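Local coordinates for malonyl CoA-acyl carrier protein transacylase (Mycobacterium tuberculosis, PDB 2QC3) that transfers the malonyl group from malonyl-CoA to holo-acyl carrier protein, a step that supplies fatty acid biosynthesis, at residues 113-127 / 201-213. Residues are numbered along the deposited sequence; the frame is centred on the assembly and turned at random.
Sequences LAATRGAEMAKACAT and PALDGFAAAAANI. With ACY (acetic acid), chain B.
The R117 side chain crosses the F206 ring obliquely: CG makes a CH-pi contact over one face, offset toward the rim and 4.0 Å from the ring centroid, with R117 CB and CD near the rim carbons CE1 and CZ. With CG anti to the backbone N (chi1 -170°) and the chain extended to NE, the arginine runs past the ring, and its guanidinium plane stands 85° from the ring plane. R117 NH1 donates, in the guanidinium plane, to O of an acetic acid, probably from the crystallisation liquor, at 2.8 Å. L113 CD1 fits among F206, A209, A210 and I213, 3.7 Å from I213 CD1. T116 CG2 rests on A209 CB, while A202 CB packs under E120, 3.3 Å from E120 O. E120, bent at chi2, brings its carboxylate over G205, where a bare CA leaves room; a water donates to P201 O and accepts from G205 N. At the far end P201 CG presses on A124 CB. Further out, Q61 OE1 also bonds R117 NH1, and R117 touches H195, an active-site residue by similarity, so the contact probably helps position this arginine beside the catalytic centre. The helices pack nearly antiparallel (168°, axes 8.8 Å apart), with helices 57-77 and 94-101 against 107-125 and helix 234-243 touching both.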
ATOM      1  N   LEU A 113     -11.289   5.228  -5.986  1.00 22.56           N
ATOM      2  CA  LEU A 113     -11.322   3.776  -5.854  1.00 22.29           C
ATOM      3  C   LEU A 113     -10.770   3.408  -4.484  1.00 22.52           C
ATOM      4  O   LEU A 113     -11.231   2.475  -3.827  1.00 21.87           O
ATOM      5  CB  LEU A 113     -10.471   3.118  -6.944  1.00 23.87           C
ATOM      6  CG  LEU A 113     -10.436   1.588  -6.883  1.00 23.04           C
ATOM      7  CD1 LEU A 113     -11.855   1.044  -7.085  1.00 23.98           C
ATOM      8  CD2 LEU A 113      -9.482   1.043  -7.945  1.00 22.42           C
ATOM      9  N   ALA A 114      -9.763   4.153  -4.061  1.00 21.06           N
ATOM     10  CA  ALA A 114      -9.164   3.927  -2.768  1.00 21.49           C
ATOM     11  C   ALA A 114     -10.199   4.267  -1.670  1.00 23.64           C
ATOM     12  O   ALA A 114     -10.322   3.550  -0.673  1.00 23.25           O
ATOM     13  CB  ALA A 114      -7.903   4.793  -2.638  1.00 21.32           C
ATOM     14  N   ALA A 115     -10.947   5.348  -1.856  1.00 22.91           N
ATOM     15  CA  ALA A 115     -11.963   5.742  -0.881  1.00 23.48           C
ATOM     16  C   ALA A 115     -13.043   4.661  -0.762  1.00 23.82           C
ATOM     17  O   ALA A 115     -13.570   4.410   0.323  1.00 23.76           O
ATOM     18  CB  ALA A 115     -12.591   7.073  -1.289  1.00 24.62           C
ATOM     19  N   THR A 116     -13.374   4.024  -1.880  1.00 23.24           N
ATOM     20  CA  THR A 116     -14.373   2.960  -1.879  1.00 24.17           C
ATOM     21  C   THR A 116     -13.817   1.749  -1.137  1.00 23.45           C
ATOM     22  O   THR A 116     -14.518   1.108  -0.354  1.00 20.19           O
ATOM     23  CB  THR A 116     -14.736   2.527  -3.306  1.00 24.49           C
ATOM     24  OG1 THR A 116     -15.408   3.599  -3.967  1.00 26.49           O
ATOM     25  CG2 THR A 116     -15.649   1.312  -3.282  1.00 25.84           C
ATOM     26  N   ARG A 117     -12.550   1.446  -1.402  1.00 22.70           N
ATOM     27  CA  ARG A 117     -11.879   0.318  -0.768  1.00 23.64           C
ATOM     28  C   ARG A 117     -11.904   0.516   0.745  1.00 22.89           C
ATOM     29  O   ARG A 117     -12.102  -0.427   1.501  1.00 23.77           O
ATOM     30  CB  ARG A 117     -10.427   0.227  -1.271  1.00 22.29           C
ATOM     31  CG  ARG A 117      -9.677  -1.045  -0.877  1.00 21.68           C
ATOM     32  CD  ARG A 117      -8.316  -1.084  -1.580  1.00 22.95           C
ATOM     33  NE  ARG A 117      -7.603  -2.347  -1.407  1.00 19.68           N
ATOM     34  CZ  ARG A 117      -6.976  -2.718  -0.295  1.00 19.26           C
ATOM     35  NH1 ARG A 117      -6.966  -1.929   0.767  1.00 20.43           N
ATOM     36  NH2 ARG A 117      -6.350  -3.883  -0.249  1.00 21.62           N
ATOM     37  N   GLY A 118     -11.711   1.754   1.182  1.00 24.89           N
ATOM     38  CA  GLY A 118     -11.715   2.036   2.607  1.00 25.81           C
ATOM     39  C   GLY A 118     -13.085   1.929   3.251  1.00 25.66           C
ATOM     40  O   GLY A 118     -13.235   1.303   4.303  1.00 26.71           O
ATOM     41  N   ALA A 119     -14.080   2.549   2.629  1.00 25.01           N
ATOM     42  CA  ALA A 119     -15.446   2.515   3.147  1.00 25.95           C
ATOM     43  C   ALA A 119     -15.974   1.088   3.192  1.00 25.23           C
ATOM     44  O   ALA A 119     -16.627   0.694   4.157  1.00 25.90           O
ATOM     45  CB  ALA A 119     -16.362   3.384   2.278  1.00 26.55           C
ATOM     46  N   GLU A 120     -15.700   0.316   2.143  1.00 25.01           N
ATOM     47  CA  GLU A 120     -16.159  -1.069   2.092  1.00 25.29           C
ATOM     48  C   GLU A 120     -15.475  -1.956   3.131  1.00 24.89           C
ATOM     49  O   GLU A 120     -16.123  -2.782   3.775  1.00 24.35           O
ATOM     50  CB  GLU A 120     -15.937  -1.660   0.702  1.00 27.65           C
ATOM     51  CG  GLU A 120     -16.858  -1.101  -0.352  1.00 32.10           C
ATOM     52  CD  GLU A 120     -18.319  -1.196   0.048  1.00 35.89           C
ATOM     53  OE1 GLU A 120     -18.755  -2.279   0.482  1.00 37.19           O
ATOM     54  OE2 GLU A 120     -19.037  -0.184  -0.073  1.00 40.94           O
ATOM     55  N   MET A 121     -14.166  -1.792   3.296  1.00 24.21           N
ATOM     56  CA  MET A 121     -13.447  -2.604   4.269  1.00 25.06           C
ATOM     57  C   MET A 121     -13.863  -2.215   5.687  1.00 25.37           C
ATOM     58  O   MET A 121     -13.975  -3.072   6.568  1.00 24.43           O
ATOM     59  CB  MET A 121     -11.936  -2.453   4.079  1.00 24.65           C
ATOM     60  CG  MET A 121     -11.394  -3.147   2.824  1.00 23.38           C
ATOM     61  SD  MET A 121      -9.630  -2.826   2.530  1.00 23.95           S
ATOM     62  CE  MET A 121      -8.909  -3.551   3.993  1.00 23.15           C
ATOM     63  N   ALA A 122     -14.102  -0.924   5.903  1.00 25.74           N
ATOM     64  CA  ALA A 122     -14.539  -0.445   7.216  1.00 25.48           C
ATOM     65  C   ALA A 122     -15.815  -1.212   7.568  1.00 26.23           C
ATOM     66  O   ALA A 122     -15.967  -1.729   8.672  1.00 26.28           O
ATOM     67  CB  ALA A 122     -14.819   1.053   7.159  1.00 24.23           C
ATOM     68  N   LYS A 123     -16.719  -1.284   6.597  1.00 27.10           N
ATOM     69  CA  LYS A 123     -17.986  -1.991   6.738  1.00 27.84           C
ATOM     70  C   LYS A 123     -17.735  -3.452   7.107  1.00 27.15           C
ATOM     71  O   LYS A 123     -18.366  -3.998   8.014  1.00 25.70           O
ATOM     72  CB  LYS A 123     -18.738  -1.934   5.413  1.00 32.43           C
ATOM     73  CG  LYS A 123     -20.201  -1.576   5.502  1.00 34.83           C
ATOM     74  CD  LYS A 123     -20.751  -1.366   4.101  1.00 38.75           C
ATOM     75  CE  LYS A 123     -22.204  -0.936   4.120  1.00 41.34           C
ATOM     76  NZ  LYS A 123     -22.780  -0.855   2.750  1.00 43.51           N
ATOM     77  N   ALA A 124     -16.803  -4.079   6.393  1.00 25.33           N
ATOM     78  CA  ALA A 124     -16.470  -5.476   6.626  1.00 25.93           C
ATOM     79  C   ALA A 124     -15.902  -5.733   8.020  1.00 24.04           C
ATOM     80  O   ALA A 124     -16.143  -6.786   8.601  1.00 24.72           O
ATOM     81  CB  ALA A 124     -15.489  -5.971   5.549  1.00 22.79           C
ATOM     82  N   CYS A 125     -15.149  -4.776   8.550  1.00 24.47           N
ATOM     83  CA  CYS A 125     -14.550  -4.914   9.875  1.00 25.03           C
ATOM     84  C   CYS A 125     -15.614  -5.022  10.960  1.00 25.15           C
ATOM     85  O   CYS A 125     -15.346  -5.460  12.075  1.00 24.51           O
ATOM     86  CB  CYS A 125     -13.650  -3.714  10.178  1.00 25.87           C
ATOM     87  SG  CYS A 125     -12.202  -3.607   9.126  1.00 28.30           S
ATOM     88  N   ALA A 126     -16.826  -4.622  10.618  1.00 25.56           N
ATOM     89  CA  ALA A 126     -17.936  -4.659  11.555  1.00 26.61           C
ATOM     90  C   ALA A 126     -18.651  -6.010  11.587  1.00 25.96           C
ATOM     91  O   ALA A 126     -19.357  -6.325  12.551  1.00 27.98           O
ATOM     92  CB  ALA A 126     -18.913  -3.569  11.197  1.00 25.86           C
ATOM     93  N   THR A 127     -18.461  -6.821  10.553  1.00 24.93           N
ATOM     94  CA  THR A 127     -19.151  -8.106  10.499  1.00 24.09           C
ATOM     95  C   THR A 127     -18.504  -9.188  11.350  1.00 24.90           C
ATOM     96  O   THR A 127     -19.106 -10.230  11.588  1.00 22.86           O
ATOM     97  CB  THR A 127     -19.292  -8.612   9.041  1.00 24.74           C
ATOM     98  OG1 THR A 127     -18.002  -8.935   8.508  1.00 27.39           O
ATOM     99  CG2 THR A 127     -19.944  -7.536   8.174  1.00 23.24           C
ATOM    100  N   PRO A 201     -16.962  -9.343   2.611  1.00 27.39           N
ATOM    101  CA  PRO A 201     -18.146  -8.511   2.372  1.00 28.28           C
ATOM    102  C   PRO A 201     -17.856  -7.179   1.679  1.00 29.83           C
ATOM    103  O   PRO A 201     -18.770  -6.508   1.196  1.00 31.29           O
ATOM    104  CB  PRO A 201     -18.757  -8.353   3.768  1.00 28.12           C
ATOM    105  CG  PRO A 201     -17.603  -8.568   4.698  1.00 29.61           C
ATOM    106  CD  PRO A 201     -16.808  -9.658   4.042  1.00 27.69           C
ATOM    107  N   ALA A 202     -16.583  -6.807   1.606  1.00 28.33           N
ATOM    108  CA  ALA A 202     -16.200  -5.560   0.948  1.00 28.30           C
ATOM    109  C   ALA A 202     -15.987  -5.754  -0.556  1.00 28.11           C
ATOM    110  O   ALA A 202     -15.925  -4.781  -1.307  1.00 26.64           O
ATOM    111  CB  ALA A 202     -14.924  -5.000   1.584  1.00 26.21           C
ATOM    112  N   LEU A 203     -15.887  -7.010  -0.991  1.00 29.57           N
ATOM    113  CA  LEU A 203     -15.661  -7.325  -2.404  1.00 31.48           C
ATOM    114  C   LEU A 203     -16.675  -6.750  -3.384  1.00 32.02           C
ATOM    115  O   LEU A 203     -16.297  -6.158  -4.390  1.00 33.17           O
ATOM    116  CB  LEU A 203     -15.589  -8.841  -2.615  1.00 31.67           C
ATOM    117  CG  LEU A 203     -14.258  -9.534  -2.334  1.00 32.14           C
ATOM    118  CD1 LEU A 203     -14.397 -11.041  -2.506  1.00 32.38           C
ATOM    119  CD2 LEU A 203     -13.204  -8.976  -3.273  1.00 33.29           C
ATOM    120  N   ASP A 204     -17.958  -6.935  -3.097  1.00 32.47           N
ATOM    121  CA  ASP A 204     -19.017  -6.450  -3.977  1.00 33.09           C
ATOM    122  C   ASP A 204     -18.882  -4.984  -4.347  1.00 31.11           C
ATOM    123  O   ASP A 204     -18.867  -4.630  -5.525  1.00 31.54           O
ATOM    124  CB  ASP A 204     -20.390  -6.690  -3.339  1.00 34.80           C
ATOM    125  CG  ASP A 204     -20.855  -8.122  -3.487  1.00 37.87           C
ATOM    126  OD1 ASP A 204     -21.955  -8.446  -3.002  1.00 41.99           O
ATOM    127  OD2 ASP A 204     -20.121  -8.926  -4.097  1.00 40.35           O
ATOM    128  N   GLY A 205     -18.792  -4.134  -3.332  1.00 30.46           N
ATOM    129  CA  GLY A 205     -18.671  -2.714  -3.573  1.00 28.21           C
ATOM    130  C   GLY A 205     -17.364  -2.361  -4.250  1.00 28.23           C
ATOM    131  O   GLY A 205     -17.336  -1.558  -5.185  1.00 27.87           O
ATOM    132  N   PHE A 206     -16.273  -2.959  -3.782  1.00 27.04           N
ATOM    133  CA  PHE A 206     -14.968  -2.683  -4.364  1.00 24.68           C
ATOM    134  C   PHE A 206     -14.922  -3.183  -5.805  1.00 25.02           C
ATOM    135  O   PHE A 206     -14.425  -2.498  -6.698  1.00 24.15           O
ATOM    136  CB  PHE A 206     -13.866  -3.352  -3.533  1.00 22.68           C
ATOM    137  CG  PHE A 206     -12.476  -2.948  -3.932  1.00 21.39           C
ATOM    138  CD1 PHE A 206     -12.126  -1.601  -4.018  1.00 19.71           C
ATOM    139  CD2 PHE A 206     -11.512  -3.910  -4.216  1.00 20.49           C
ATOM    140  CE1 PHE A 206     -10.830  -1.217  -4.384  1.00 20.10           C
ATOM    141  CE2 PHE A 206     -10.214  -3.536  -4.583  1.00 22.30           C
ATOM    142  CZ  PHE A 206      -9.877  -2.182  -4.665  1.00 19.96           C
ATOM    143  N   ALA A 207     -15.455  -4.378  -6.029  1.00 25.68           N
ATOM    144  CA  ALA A 207     -15.468  -4.969  -7.363  1.00 26.99           C
ATOM    145  C   ALA A 207     -16.302  -4.138  -8.338  1.00 26.37           C
ATOM    146  O   ALA A 207     -15.898  -3.927  -9.479  1.00 27.49           O
ATOM    147  CB  ALA A 207     -15.999  -6.404  -7.297  1.00 26.24           C
ATOM    148  N   ALA A 208     -17.458  -3.662  -7.887  1.00 27.25           N
ATOM    149  CA  ALA A 208     -18.333  -2.858  -8.742  1.00 27.45           C
ATOM    150  C   ALA A 208     -17.670  -1.537  -9.111  1.00 28.36           C
ATOM    151  O   ALA A 208     -17.718  -1.107 -10.263  1.00 28.42           O
ATOM    152  CB  ALA A 208     -19.660  -2.602  -8.043  1.00 26.46           C
ATOM    153  N   ALA A 209     -17.047  -0.893  -8.129  1.00 27.56           N
ATOM    154  CA  ALA A 209     -16.370   0.376  -8.377  1.00 27.48           C
ATOM    155  C   ALA A 209     -15.263   0.199  -9.420  1.00 26.63           C
ATOM    156  O   ALA A 209     -15.161   0.976 -10.371  1.00 26.48           O
ATOM    157  CB  ALA A 209     -15.784   0.921  -7.072  1.00 24.85           C
ATOM    158  N   ALA A 210     -14.436  -0.825  -9.239  1.00 25.84           N
ATOM    159  CA  ALA A 210     -13.339  -1.091 -10.168  1.00 27.38           C
ATOM    160  C   ALA A 210     -13.814  -1.375 -11.598  1.00 28.26           C
ATOM    161  O   ALA A 210     -13.219  -0.892 -12.557  1.00 28.26           O
ATOM    162  CB  ALA A 210     -12.499  -2.262  -9.660  1.00 25.48           C
ATOM    163  N   ALA A 211     -14.891  -2.144 -11.736  1.00 28.25           N
ATOM    164  CA  ALA A 211     -15.420  -2.503 -13.056  1.00 29.69           C
ATOM    165  C   ALA A 211     -15.973  -1.330 -13.871  1.00 30.81           C
ATOM    166  O   ALA A 211     -16.183  -1.456 -15.081  1.00 31.14           O
ATOM    167  CB  ALA A 211     -16.494  -3.587 -12.907  1.00 28.78           C
ATOM    168  N   ASN A 212     -16.201  -0.196 -13.215  1.00 31.16           N
ATOM    169  CA  ASN A 212     -16.731   0.989 -13.884  1.00 32.92           C
ATOM    170  C   ASN A 212     -15.673   2.042 -14.203  1.00 33.85           C
ATOM    171  O   ASN A 212     -15.963   3.045 -14.855  1.00 34.04           O
ATOM    172  CB  ASN A 212     -17.825   1.620 -13.023  1.00 35.55           C
ATOM    173  CG  ASN A 212     -19.146   0.898 -13.149  1.00 37.17           C
ATOM    174  OD1 ASN A 212     -19.851   1.045 -14.149  1.00 38.42           O
ATOM    175  ND2 ASN A 212     -19.483   0.098 -12.145  1.00 38.36           N
ATOM    176  N   ILE A 213     -14.453   1.816 -13.737  1.00 32.97           N
ATOM    177  CA  ILE A 213     -13.359   2.753 -13.969  1.00 32.87           C
ATOM    178  C   ILE A 213     -12.687   2.495 -15.314  1.00 31.67           C
ATOM    179  O   ILE A 213     -12.530   1.347 -15.719  1.00 31.82           O
ATOM    180  CB  ILE A 213     -12.288   2.625 -12.856  1.00 33.02           C
ATOM    181  CG1 ILE A 213     -12.889   3.035 -11.512  1.00 34.56           C
ATOM    182  CG2 ILE A 213     -11.076   3.480 -13.183  1.00 33.07           C
ATOM    183  CD1 ILE A 213     -11.982   2.726 -10.329  1.00 35.72           C
TER
HETATM  184  C   ACY B 500      -4.437  -2.183   3.332  1.00 61.08           C
HETATM  185  O   ACY B 500      -5.181  -2.897   2.685  1.00 57.24           O
HETATM  186  OXT ACY B 500      -3.932  -1.057   2.796  1.00 62.96           O
HETATM  187  CH3 ACY B 500      -4.068  -2.551   4.743  1.00 58.45           C
HETATM  188  O   HOH W   1     -19.403  -4.384  -0.501  1.00 25.40           O